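Local coordinates for protein endo-beta-1,4-glucanase (Ampullaria crossean, PDB 5XBU) that probably hydrolyses internal beta-1,4-glucosidic bonds in cellulose as a family 45 glycoside hydrolase, at residues Thr28-Gly33 and Asp142-Val147; Gln54-Ala59 and Asn102-Met107; Cys81-Pro86 and Thr161-Pro166; Glu118-Ile123 and Asn133-Glu138. One frame throughout, in Å; residues are numbered along the deposited sequence. Where two conformers were deposited one is given.

Interaction 1: Thr28-Gly33 and Asp142-Val147; sequences TRYVDG and DLQDQV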
# COMPACT_ATOMS: atom_id res chain seq x y z
N THR A 28 -0.58 -6.45 -3.25
CA THR A 28 0.31 -7.61 -3.32
C THR A 28 0.97 -7.74 -1.96
O THR A 28 0.73 -6.94 -1.05
CB THR A 28 1.33 -7.50 -4.46
OG1 THR A 28 2.02 -6.26 -4.40
CG2 THR A 28 0.71 -7.66 -5.85
N ARG A 29 1.84 -8.73 -1.81
CA ARG A 29 2.65 -8.84 -0.61
C ARG A 29 4.12 -8.88 -1.01
O ARG A 29 4.45 -9.32 -2.12
CB ARG A 29 2.26 -10.06 0.24
CG ARG A 29 2.19 -11.38 -0.53
CD ARG A 29 1.66 -12.51 0.36
NE ARG A 29 0.78 -13.46 -0.29
CZ ARG A 29 0.46 -14.62 0.26
NH1 ARG A 29 -0.36 -15.47 -0.35
NH2 ARG A 29 1.00 -14.94 1.42
N TYR A 30 4.97 -8.40 -0.12
CA TYR A 30 6.39 -8.38 -0.38
C TYR A 30 7.15 -8.68 0.87
O TYR A 30 6.64 -8.53 1.99
CB TYR A 30 6.85 -7.07 -0.98
CG TYR A 30 7.08 -5.91 -0.02
CD1 TYR A 30 6.02 -5.23 0.58
CD2 TYR A 30 8.38 -5.48 0.28
CE1 TYR A 30 6.25 -4.14 1.40
CE2 TYR A 30 8.62 -4.39 1.12
CZ TYR A 30 7.54 -3.72 1.66
OH TYR A 30 7.81 -2.64 2.46
N VAL A 31 8.41 -9.03 0.62
CA VAL A 31 9.45 -9.30 1.58
C VAL A 31 10.78 -8.86 0.96
O VAL A 31 11.03 -9.10 -0.23
CB VAL A 31 9.39 -10.82 1.76
CG1 VAL A 31 10.67 -11.50 1.35
CG2 VAL A 31 8.84 -11.17 3.08
N ASP A 32 11.65 -8.20 1.75
CA ASP A 32 12.98 -7.84 1.25
C ASP A 32 13.97 -7.46 2.35
O ASP A 32 15.16 -7.28 2.09
CB ASP A 32 12.94 -6.76 0.15
CG ASP A 32 12.50 -5.39 0.66
OD1 ASP A 32 12.43 -5.16 1.89
OD2 ASP A 32 12.21 -4.52 -0.19
N GLY A 33 13.45 -7.34 3.57
CA GLY A 33 14.09 -6.91 4.79
C GLY A 33 14.84 -5.60 4.81
O GLY A 33 15.66 -5.40 5.71
N ASP A 142 1.59 -2.51 -1.64
CA ASP A 142 2.39 -3.70 -1.43
C ASP A 142 2.48 -3.91 0.08
O ASP A 142 2.90 -3.00 0.80
CB ASP A 142 3.76 -3.54 -2.08
CG ASP A 142 4.36 -4.86 -2.56
OD1 ASP A 142 3.75 -5.92 -2.35
OD2 ASP A 142 5.46 -4.77 -3.14
N LEU A 143 2.08 -5.06 0.56
CA LEU A 143 1.90 -5.27 1.99
C LEU A 143 3.06 -6.11 2.54
O LEU A 143 3.31 -7.22 2.06
CB LEU A 143 0.56 -5.98 2.27
CG LEU A 143 -0.66 -5.29 1.61
CD1 LEU A 143 -1.90 -6.07 1.94
CD2 LEU A 143 -0.79 -3.84 2.06
N GLN A 144 3.75 -5.59 3.55
CA GLN A 144 4.88 -6.30 4.17
C GLN A 144 4.40 -7.62 4.77
O GLN A 144 3.42 -7.65 5.53
CB GLN A 144 5.44 -5.41 5.27
CG GLN A 144 6.57 -6.02 6.10
CD GLN A 144 7.80 -6.33 5.30
OE1 GLN A 144 8.08 -7.49 4.99
NE2 GLN A 144 8.55 -5.28 4.92
N ASP A 145 5.12 -8.70 4.46
CA ASP A 145 4.72 -10.03 4.90
C ASP A 145 5.88 -10.81 5.50
O ASP A 145 5.82 -12.03 5.58
CB ASP A 145 4.09 -10.82 3.73
CG ASP A 145 3.31 -12.09 4.18
OD1 ASP A 145 2.64 -12.09 5.24
OD2 ASP A 145 3.39 -13.09 3.45
N GLN A 146 6.94 -10.12 5.96
CA GLN A 146 8.15 -10.81 6.42
C GLN A 146 7.85 -11.89 7.44
O GLN A 146 8.47 -12.95 7.41
CB GLN A 146 9.18 -9.80 6.97
CG GLN A 146 10.43 -10.44 7.63
CD GLN A 146 11.73 -10.14 6.91
OE1 GLN A 146 11.77 -9.85 5.73
NE2 GLN A 146 12.83 -10.25 7.64
N VAL A 147 6.92 -11.64 8.37
CA VAL A 147 6.62 -12.59 9.44
C VAL A 147 5.26 -13.26 9.24
O VAL A 147 4.68 -13.84 10.19
CB VAL A 147 6.78 -11.97 10.83
CG1 VAL A 147 8.14 -11.34 10.96
CG2 VAL A 147 5.67 -10.96 11.14
O HOH W 1 5.78 -7.32 -4.36
O HOH W 2 11.07 -3.69 4.09

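Interaction 2: Gln54-Ala59 and Asn102-Met107; sequences QKHVTA and NPVVFM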
# COMPACT_ATOMS: atom_id res chain seq x y z
N GLN A 54 7.13 -6.56 11.25
CA GLN A 54 6.13 -7.38 11.93
C GLN A 54 4.70 -6.88 11.77
O GLN A 54 3.76 -7.69 11.83
CB GLN A 54 6.43 -7.42 13.43
CG GLN A 54 7.71 -8.11 13.79
CD GLN A 54 8.18 -7.76 15.19
OE1 GLN A 54 7.77 -6.76 15.78
NE2 GLN A 54 9.06 -8.59 15.74
N LYS A 55 4.52 -5.57 11.68
CA LYS A 55 3.20 -4.94 11.78
C LYS A 55 2.57 -4.79 10.41
O LYS A 55 3.12 -5.22 9.40
CB LYS A 55 3.29 -3.63 12.53
CG LYS A 55 3.60 -3.82 14.00
CD LYS A 55 3.29 -2.56 14.78
CE LYS A 55 3.53 -2.73 16.23
NZ LYS A 55 3.05 -1.54 16.97
N HIS A 56 1.36 -4.21 10.39
CA HIS A 56 0.63 -3.94 9.16
C HIS A 56 1.19 -2.65 8.56
O HIS A 56 0.73 -1.55 8.86
CB HIS A 56 -0.85 -3.80 9.46
CG HIS A 56 -1.48 -5.05 9.92
ND1 HIS A 56 -2.49 -5.06 10.86
CD2 HIS A 56 -1.29 -6.34 9.55
CE1 HIS A 56 -2.86 -6.32 11.08
NE2 HIS A 56 -2.16 -7.11 10.30
N VAL A 57 2.21 -2.83 7.73
CA VAL A 57 2.88 -1.73 7.06
C VAL A 57 2.90 -2.01 5.56
O VAL A 57 2.81 -3.16 5.10
CB VAL A 57 4.29 -1.48 7.66
CG1 VAL A 57 4.16 -1.02 9.11
CG2 VAL A 57 5.21 -2.69 7.53
N THR A 58 3.01 -0.94 4.79
CA THR A 58 2.88 -1.00 3.36
C THR A 58 3.90 -0.12 2.64
O THR A 58 4.35 0.91 3.16
CB THR A 58 1.43 -0.66 2.93
OG1 THR A 58 1.25 -0.80 1.53
CG2 THR A 58 0.97 0.75 3.31
N ALA A 59 4.18 -0.53 1.41
CA ALA A 59 4.89 0.23 0.39
C ALA A 59 3.88 0.54 -0.72
O ALA A 59 3.62 -0.31 -1.57
CB ALA A 59 6.05 -0.60 -0.16
N ASN A 102 -12.93 -8.36 6.65
CA ASN A 102 -12.56 -7.49 7.74
C ASN A 102 -11.57 -6.43 7.23
O ASN A 102 -10.60 -6.78 6.55
CB ASN A 102 -11.82 -8.26 8.84
CG ASN A 102 -12.66 -9.30 9.55
OD1 ASN A 102 -13.88 -9.28 9.53
ND2 ASN A 102 -11.97 -10.24 10.17
N PRO A 103 -11.77 -5.16 7.56
CA PRO A 103 -10.82 -4.13 7.16
C PRO A 103 -9.54 -4.25 7.96
O PRO A 103 -9.51 -4.79 9.07
CB PRO A 103 -11.54 -2.83 7.48
CG PRO A 103 -12.51 -3.17 8.56
CD PRO A 103 -12.88 -4.61 8.37
N VAL A 104 -8.46 -3.75 7.38
CA VAL A 104 -7.17 -3.70 8.06
C VAL A 104 -6.52 -2.37 7.74
O VAL A 104 -6.52 -1.92 6.60
CB VAL A 104 -6.26 -4.89 7.66
CG1 VAL A 104 -4.97 -4.84 8.42
CG2 VAL A 104 -6.95 -6.25 7.88
N VAL A 105 -5.96 -1.74 8.76
CA VAL A 105 -5.23 -0.48 8.65
C VAL A 105 -3.74 -0.76 8.52
O VAL A 105 -3.16 -1.49 9.33
CB VAL A 105 -5.53 0.44 9.84
CG1 VAL A 105 -4.68 1.72 9.79
CG2 VAL A 105 -7.01 0.79 9.94
N PHE A 106 -3.12 -0.15 7.52
CA PHE A 106 -1.69 -0.28 7.27
C PHE A 106 -1.05 1.11 7.32
O PHE A 106 -1.62 2.09 6.84
CB PHE A 106 -1.40 -0.87 5.89
CG PHE A 106 -1.91 -2.28 5.72
CD1 PHE A 106 -3.23 -2.50 5.40
CD2 PHE A 106 -1.07 -3.37 5.90
CE1 PHE A 106 -3.73 -3.79 5.26
CE2 PHE A 106 -1.55 -4.67 5.77
CZ PHE A 106 -2.89 -4.87 5.45
N MET A 107 0.18 1.18 7.82
CA MET A 107 0.95 2.42 7.81
C MET A 107 1.96 2.41 6.68
O MET A 107 2.66 1.42 6.45
CB MET A 107 1.64 2.63 9.16
CG MET A 107 2.34 4.00 9.25
SD MET A 107 2.80 4.44 10.93
CE MET A 107 4.15 3.27 11.21
O HOH W 3 -2.91 -2.48 11.87

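Interaction 3: Cys81-Pro86 and Thr161-Pro166; sequences CVRLTP and TWEEVP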
# COMPACT_ATOMS: atom_id res chain seq x y z
N CYS A 81 -1.65 6.45 7.35
CA CYS A 81 -2.31 5.16 7.46
C CYS A 81 -3.48 5.08 6.49
O CYS A 81 -4.17 6.07 6.21
CB CYS A 81 -2.79 4.89 8.88
SG CYS A 81 -1.40 4.50 9.98
N VAL A 82 -3.69 3.88 5.97
CA VAL A 82 -4.76 3.59 5.04
C VAL A 82 -5.55 2.39 5.56
O VAL A 82 -4.97 1.39 6.00
CB VAL A 82 -4.26 3.35 3.59
CG1 VAL A 82 -3.67 4.64 3.01
CG2 VAL A 82 -3.30 2.20 3.47
N ARG A 83 -6.87 2.50 5.52
CA ARG A 83 -7.74 1.37 5.82
C ARG A 83 -8.08 0.71 4.49
O ARG A 83 -8.53 1.38 3.56
CB ARG A 83 -9.02 1.81 6.51
CG ARG A 83 -9.96 0.64 6.76
CD ARG A 83 -11.20 1.00 7.55
NE ARG A 83 -10.87 1.42 8.91
CZ ARG A 83 -11.09 2.65 9.37
NH1 ARG A 83 -11.63 3.56 8.58
NH2 ARG A 83 -10.77 2.94 10.62
N LEU A 84 -7.82 -0.59 4.41
CA LEU A 84 -8.07 -1.39 3.23
C LEU A 84 -9.16 -2.40 3.54
O LEU A 84 -9.04 -3.18 4.49
CB LEU A 84 -6.81 -2.09 2.77
CG LEU A 84 -5.58 -1.19 2.57
CD1 LEU A 84 -4.45 -1.98 1.96
CD2 LEU A 84 -5.92 0.01 1.68
N THR A 85 -10.25 -2.37 2.77
CA THR A 85 -11.39 -3.25 2.98
C THR A 85 -11.57 -4.13 1.76
O THR A 85 -11.86 -3.62 0.67
CB THR A 85 -12.67 -2.45 3.22
OG1 THR A 85 -12.49 -1.53 4.29
CG2 THR A 85 -13.83 -3.36 3.56
N PRO A 86 -11.41 -5.45 1.88
CA PRO A 86 -11.63 -6.31 0.72
C PRO A 86 -13.04 -6.16 0.16
O PRO A 86 -14.02 -6.06 0.90
CB PRO A 86 -11.42 -7.73 1.26
CG PRO A 86 -10.49 -7.51 2.45
CD PRO A 86 -10.97 -6.23 3.06
N THR A 161 -11.23 -1.57 -1.25
CA THR A 161 -11.42 -0.13 -1.21
C THR A 161 -10.43 0.47 -0.22
O THR A 161 -10.01 -0.20 0.73
CB THR A 161 -12.85 0.28 -0.87
OG1 THR A 161 -13.24 -0.24 0.40
CG2 THR A 161 -13.83 -0.20 -1.96
N TRP A 162 -10.02 1.72 -0.46
CA TRP A 162 -8.98 2.32 0.35
C TRP A 162 -9.37 3.72 0.78
O TRP A 162 -10.03 4.47 0.05
CB TRP A 162 -7.62 2.33 -0.40
CG TRP A 162 -7.43 3.48 -1.37
CD1 TRP A 162 -7.88 3.62 -2.66
CD2 TRP A 162 -6.70 4.69 -1.09
NE1 TRP A 162 -7.50 4.83 -3.17
CE2 TRP A 162 -6.78 5.50 -2.22
CE3 TRP A 162 -5.99 5.15 0.03
CZ2 TRP A 162 -6.16 6.73 -2.29
CZ3 TRP A 162 -5.37 6.35 -0.03
CH2 TRP A 162 -5.47 7.15 -1.19
N GLU A 163 -8.95 4.09 1.99
CA GLU A 163 -9.05 5.48 2.41
C GLU A 163 -7.98 5.76 3.44
O GLU A 163 -7.54 4.87 4.16
CB GLU A 163 -10.40 5.86 3.04
CG GLU A 163 -10.74 4.98 4.22
CD GLU A 163 -12.02 5.40 4.97
OE1 GLU A 163 -12.52 4.60 5.78
OE2 GLU A 163 -12.49 6.52 4.76
N GLU A 164 -7.57 7.01 3.51
CA GLU A 164 -6.65 7.44 4.57
C GLU A 164 -7.42 7.57 5.87
O GLU A 164 -8.56 8.04 5.89
CB GLU A 164 -6.02 8.78 4.27
CG GLU A 164 -4.84 8.67 3.39
CD GLU A 164 -4.11 10.00 3.17
OE1 GLU A 164 -4.26 10.99 3.94
OE2 GLU A 164 -3.33 10.01 2.22
N VAL A 165 -6.80 7.17 6.97
CA VAL A 165 -7.40 7.26 8.29
C VAL A 165 -6.32 7.69 9.27
O VAL A 165 -5.13 7.47 9.03
CB VAL A 165 -7.99 5.89 8.74
CG1 VAL A 165 -9.07 5.44 7.80
CG2 VAL A 165 -6.91 4.80 8.80
N PRO A 166 -6.71 8.28 10.39
CA PRO A 166 -5.72 8.51 11.45
C PRO A 166 -5.07 7.19 11.85
O PRO A 166 -5.72 6.15 11.96
CB PRO A 166 -6.55 9.08 12.60
CG PRO A 166 -7.78 9.59 11.96
CD PRO A 166 -8.05 8.76 10.76
O HOH W 4 -2.99 8.88 8.16

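Interaction 4: Glu118-Ile123 and Asn133-Glu138; sequences EEWCGI and NSHGYE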
# COMPACT_ATOMS: atom_id res chain seq x y z
N GLU A 118 6.30 -2.47 -12.85
CA GLU A 118 5.40 -1.86 -13.83
C GLU A 118 3.96 -2.31 -13.65
O GLU A 118 3.05 -1.48 -13.65
CB GLU A 118 5.87 -2.17 -15.25
CG GLU A 118 4.88 -1.72 -16.35
CD GLU A 118 4.62 -0.22 -16.43
OE1 GLU A 118 5.37 0.61 -15.89
OE2 GLU A 118 3.67 0.15 -17.15
N GLU A 119 3.74 -3.62 -13.54
CA GLU A 119 2.37 -4.15 -13.58
C GLU A 119 1.48 -3.49 -12.54
O GLU A 119 0.32 -3.13 -12.82
CB GLU A 119 2.42 -5.66 -13.36
CG GLU A 119 1.03 -6.28 -13.25
CD GLU A 119 1.02 -7.79 -13.27
OE1 GLU A 119 -0.10 -8.34 -13.31
OE2 GLU A 119 2.09 -8.44 -13.25
N TRP A 120 1.97 -3.43 -11.29
CA TRP A 120 1.16 -3.01 -10.16
C TRP A 120 1.40 -1.56 -9.77
O TRP A 120 0.46 -0.87 -9.37
CB TRP A 120 1.41 -3.90 -8.94
CG TRP A 120 1.08 -5.34 -9.16
CD1 TRP A 120 1.96 -6.37 -9.34
CD2 TRP A 120 -0.24 -5.92 -9.23
NE1 TRP A 120 1.28 -7.55 -9.51
CE2 TRP A 120 -0.06 -7.30 -9.44
CE3 TRP A 120 -1.54 -5.42 -9.11
CZ2 TRP A 120 -1.13 -8.19 -9.52
CZ3 TRP A 120 -2.61 -6.31 -9.20
CH2 TRP A 120 -2.39 -7.67 -9.41
N CYS A 121 2.65 -1.08 -9.85
CA CYS A 121 2.99 0.24 -9.34
C CYS A 121 3.26 1.25 -10.44
O CYS A 121 3.52 2.42 -10.13
CB CYS A 121 4.18 0.16 -8.38
SG CYS A 121 3.70 -0.89 -6.97
N GLY A 122 3.16 0.84 -11.71
CA GLY A 122 3.31 1.74 -12.85
C GLY A 122 2.05 2.55 -13.06
O GLY A 122 1.16 2.22 -13.86
N ILE A 123 1.97 3.62 -12.26
CA ILE A 123 0.84 4.53 -12.22
C ILE A 123 1.46 5.92 -12.34
O ILE A 123 2.26 6.31 -11.49
CB ILE A 123 -0.01 4.41 -10.94
CG1 ILE A 123 -0.35 2.93 -10.67
CG2 ILE A 123 -1.25 5.27 -11.08
CD1 ILE A 123 -1.12 2.70 -9.40
N ASN A 133 -3.00 1.73 -12.80
CA ASN A 133 -2.09 0.66 -13.18
C ASN A 133 -2.71 -0.21 -14.28
O ASN A 133 -3.82 0.04 -14.75
CB ASN A 133 -1.59 -0.16 -11.98
CG ASN A 133 -2.67 -0.95 -11.26
OD1 ASN A 133 -3.76 -1.19 -11.78
ND2 ASN A 133 -2.36 -1.35 -10.03
N SER A 134 -1.97 -1.24 -14.66
CA SER A 134 -2.37 -2.11 -15.75
C SER A 134 -3.65 -2.88 -15.47
O SER A 134 -4.21 -3.46 -16.39
CB SER A 134 -1.23 -3.08 -16.06
OG SER A 134 -1.09 -4.05 -15.04
N HIS A 135 -4.12 -2.88 -14.23
CA HIS A 135 -5.34 -3.56 -13.83
C HIS A 135 -6.48 -2.61 -13.51
O HIS A 135 -7.56 -3.05 -13.11
CB HIS A 135 -5.06 -4.52 -12.69
CG HIS A 135 -4.11 -5.60 -13.09
ND1 HIS A 135 -4.38 -6.47 -14.12
CD2 HIS A 135 -2.87 -5.91 -12.64
CE1 HIS A 135 -3.36 -7.29 -14.26
NE2 HIS A 135 -2.43 -6.97 -13.38
N GLY A 136 -6.26 -1.29 -13.70
CA GLY A 136 -7.31 -0.31 -13.58
C GLY A 136 -7.44 0.35 -12.23
O GLY A 136 -8.45 1.04 -12.00
N TYR A 137 -6.44 0.24 -11.36
CA TYR A 137 -6.52 0.84 -10.03
C TYR A 137 -5.67 2.09 -9.95
O TYR A 137 -4.55 2.14 -10.46
CB TYR A 137 -6.07 -0.16 -8.94
CG TYR A 137 -6.93 -1.40 -8.96
CD1 TYR A 137 -8.18 -1.38 -8.39
CD2 TYR A 137 -6.48 -2.54 -9.59
CE1 TYR A 137 -9.02 -2.50 -8.45
CE2 TYR A 137 -7.31 -3.68 -9.65
CZ TYR A 137 -8.56 -3.64 -9.07
OH TYR A 137 -9.34 -4.78 -9.17
N GLU A 138 -6.20 3.09 -9.25
CA GLU A 138 -5.49 4.37 -9.09
C GLU A 138 -4.31 4.32 -8.14
O GLU A 138 -3.55 5.29 -8.09
CB GLU A 138 -6.44 5.48 -8.64
CG GLU A 138 -6.94 5.32 -7.24
CD GLU A 138 -7.71 6.50 -6.71
OE1 GLU A 138 -8.07 7.41 -7.50
OE2 GLU A 138 -7.94 6.53 -5.48
O HOH W 5 0.74 -0.42 -14.59

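Interaction 1: Thr28-Gly33 and Asp142-Val147
Thr28 OG1 gives its proton to Asp142 OD1 at 2.7 Å, coming from above the carboxylate plane, and the same hydroxyl is hydrogen-bonded to His140 NE2. A beta-branched threonine suits a partly exposed strand position and still supplies a short polar arm: OG1 stands between the backbone N and the carbonyl carbon (chi1 52°), which brings it to its neighbour's carboxylate. The other oxygen, Asp142 OD2, takes a proton from a water at 2.8 Å, and this water also donates to Arg29 O.

Beneath the side chains the strands are joined in parallel register. Leu143 N donates to Thr28 O (2.8 Å), Tyr30 N to Leu143 O (3.0 Å), and Asp145 N to Tyr30 O (2.9 Å).

Tyr30 has the most surface covered here. Its CD1 lies 3.6 Å from Asp142 CG, while its phenol end passes the amide of Gln144, with OH bonded to Asn110 ND2. An alanine here would probably leave Asn110 without that hydroxyl and open a gap beside the side chains of Asp142 and Gln144.

On the other face Arg29, in the conformer described, reaches Asp145 OD2 by a long salt bridge; its stronger partner is Glu151, while Asp145 OD1 accepts from Val150 N and Glu151 N. Strand 140-144 is flanked on its far edge by strand 57-60, which bonds to Asp142 and Gln144, while helix 50-54 packs through Leu53 against Gln144 and Gln146.

Interaction 2: Gln54-Ala59 and Asn102-Met107
Val57 and Met107 pair in parallel where strands 57-60 and 104-108 adjoin in the curled sheet, consistent with the double-psi beta-barrel of this family. Met107 N donates to His56 O at 3.0 Å, and Thr58 N to Met107 O at 2.9 Å, so Met107 is held by both its N-H and its carbonyl. His56 is also the centre of an inverse gamma turn that leads the chain out of helix 50-54.

In His56 CG is anti to the carbonyl carbon (chi1 -67°), beside the backbone N. Val104 CG1 sits over one face of the imidazole, 3.7 Å from the ring centroid, a CH-pi contact, while Phe106 CD2 packs 3.6 Å from His56 CB. At the ring edge ND1 lies 2.8 Å from a water that donates to Val105 O. An alanine here would probably strip Val104 CG1 of its aromatic cover and leave the water without its nitrogen partner.

Beyond the histidine, Thr58 turns its methyl CG2 to Phe106 CB at 3.9 Å and its hydroxyl to Asp142 O. Threonine and histidine thus each serve two chemistries: carbon or ring face toward the apolar side chains, polar atoms toward a carbonyl or a water.

Interaction 3: Cys81-Pro86 and Thr161-Pro166
Arg83 and Val165, which have the most surface covered in this contact, cross at about a right angle. Val165 CG1 lies over one face of the guanidinium, 3.8 Å from CZ, so a branched aliphatic group covers the flat, weakly hydrated side of the cation. The arginine chain runs extended as far as CD and then bends at chi3 (-65°), which turns NE aside from that line. In the conformers described here its edge meets Glu163 OE1: NH1 donates in plane at 3.1 Å, a weak hydrogen bond within a salt bridge. Glu163 lies alongside the arginine, its chain extended beyond CG, and that length carries OE1 to NH1. Their backbones are joined too, with Arg83 N 2.8 Å from Glu163 O.

Cys81 O accepts from Val165 N at 3.0 Å, while Cys81 SG forms a disulfide with Cys167, tying the strand to the chain just past this segment. A water receives the proton of Cys81 N and donates to Val165 O. At the other end Thr161 and Thr85 exchange two backbone bonds, their side chains side by side.

On the other face Val82 and Leu84 meet Trp162 through carbon: Leu84 CD2 touches Trp162 CB at 3.5 Å, and Val82 CG1 meets the indole edge at 3.8 Å from CE3. Hydrogen-bonded and non-hydrogen-bonded pairs alternate as in any antiparallel ladder; with Val82 and Leu84 packed on Phe141, this is consistent with a wall of the family's double-psi barrel.

Interaction 4: Glu118-Ile123 and Asn133-Glu138
Glu119 meets the loop twice, first with its carboxylate. His135 NE2 donates to Glu119 OE1 at 2.7 Å, an almost straight bond (171°) lying in the imidazole plane and using the anti lone pair of the oxygen. Glutamate is long enough to span this distance because its chain is extended, and OE1 has a second partner in Lys94. The backbone Glu119 O accepts from Ser134 OG at 2.8 Å, in the carbonyl plane and on a lone pair, with only a weak bond from Ser134 N.

Trp120 follows with its indole under the histidine: His135 CD2 stands 3.5 Å above the indole plane, toward the rim, and the two rings are inclined at 44°. Its carbonyl O receives Asn133 ND2 at 2.9 Å. That asparagine opens a type I beta turn running to Gly136 and also forms an Asx turn, its OD1 gripped by His135 N and Tyr137 N from opposite faces of the amide. One amide therefore shapes the loop with its oxygen and holds the helix end with its nitrogen.

Cys121 faces the other way, in a disulfide with Cys112. Gly122 centres an inverse gamma turn after helix 118-121, where a side-chain carbon would collide with Glu118 OE1. Ile123 completes the contact with carbon alone: CG1 lies 3.6 Å from Asn133 CB, alongside it, and CD1 lies 3.6 Å from Tyr137 O.

Interactions 1, 2 and 3 are three seams of one curled mixed sheet. Centres of interactions 1 and 2 lie about 11 Å apart, joined because strand 140-144 neighbours strand 57-60; interactions 2 and 3, about 9 Å apart, are linked because strands 81-86 and 104-108 are antiparallel neighbours. Interaction 4 joins helix 118-121 to a loop before strand 140-144, apart from the sheet pairings, its centre about 18 Å from those of interactions 1 and 3 and about 20 Å from that of interaction 2, yet Trp120 touches Thr28 and Glu138 bonds to Trp162. Along the chain, interaction 1 encloses interactions 2 and 4, while interaction 3 crosses both 1 and 2. This interleaving, consistent with a double-psi barrel, knits distant sequence into one domain.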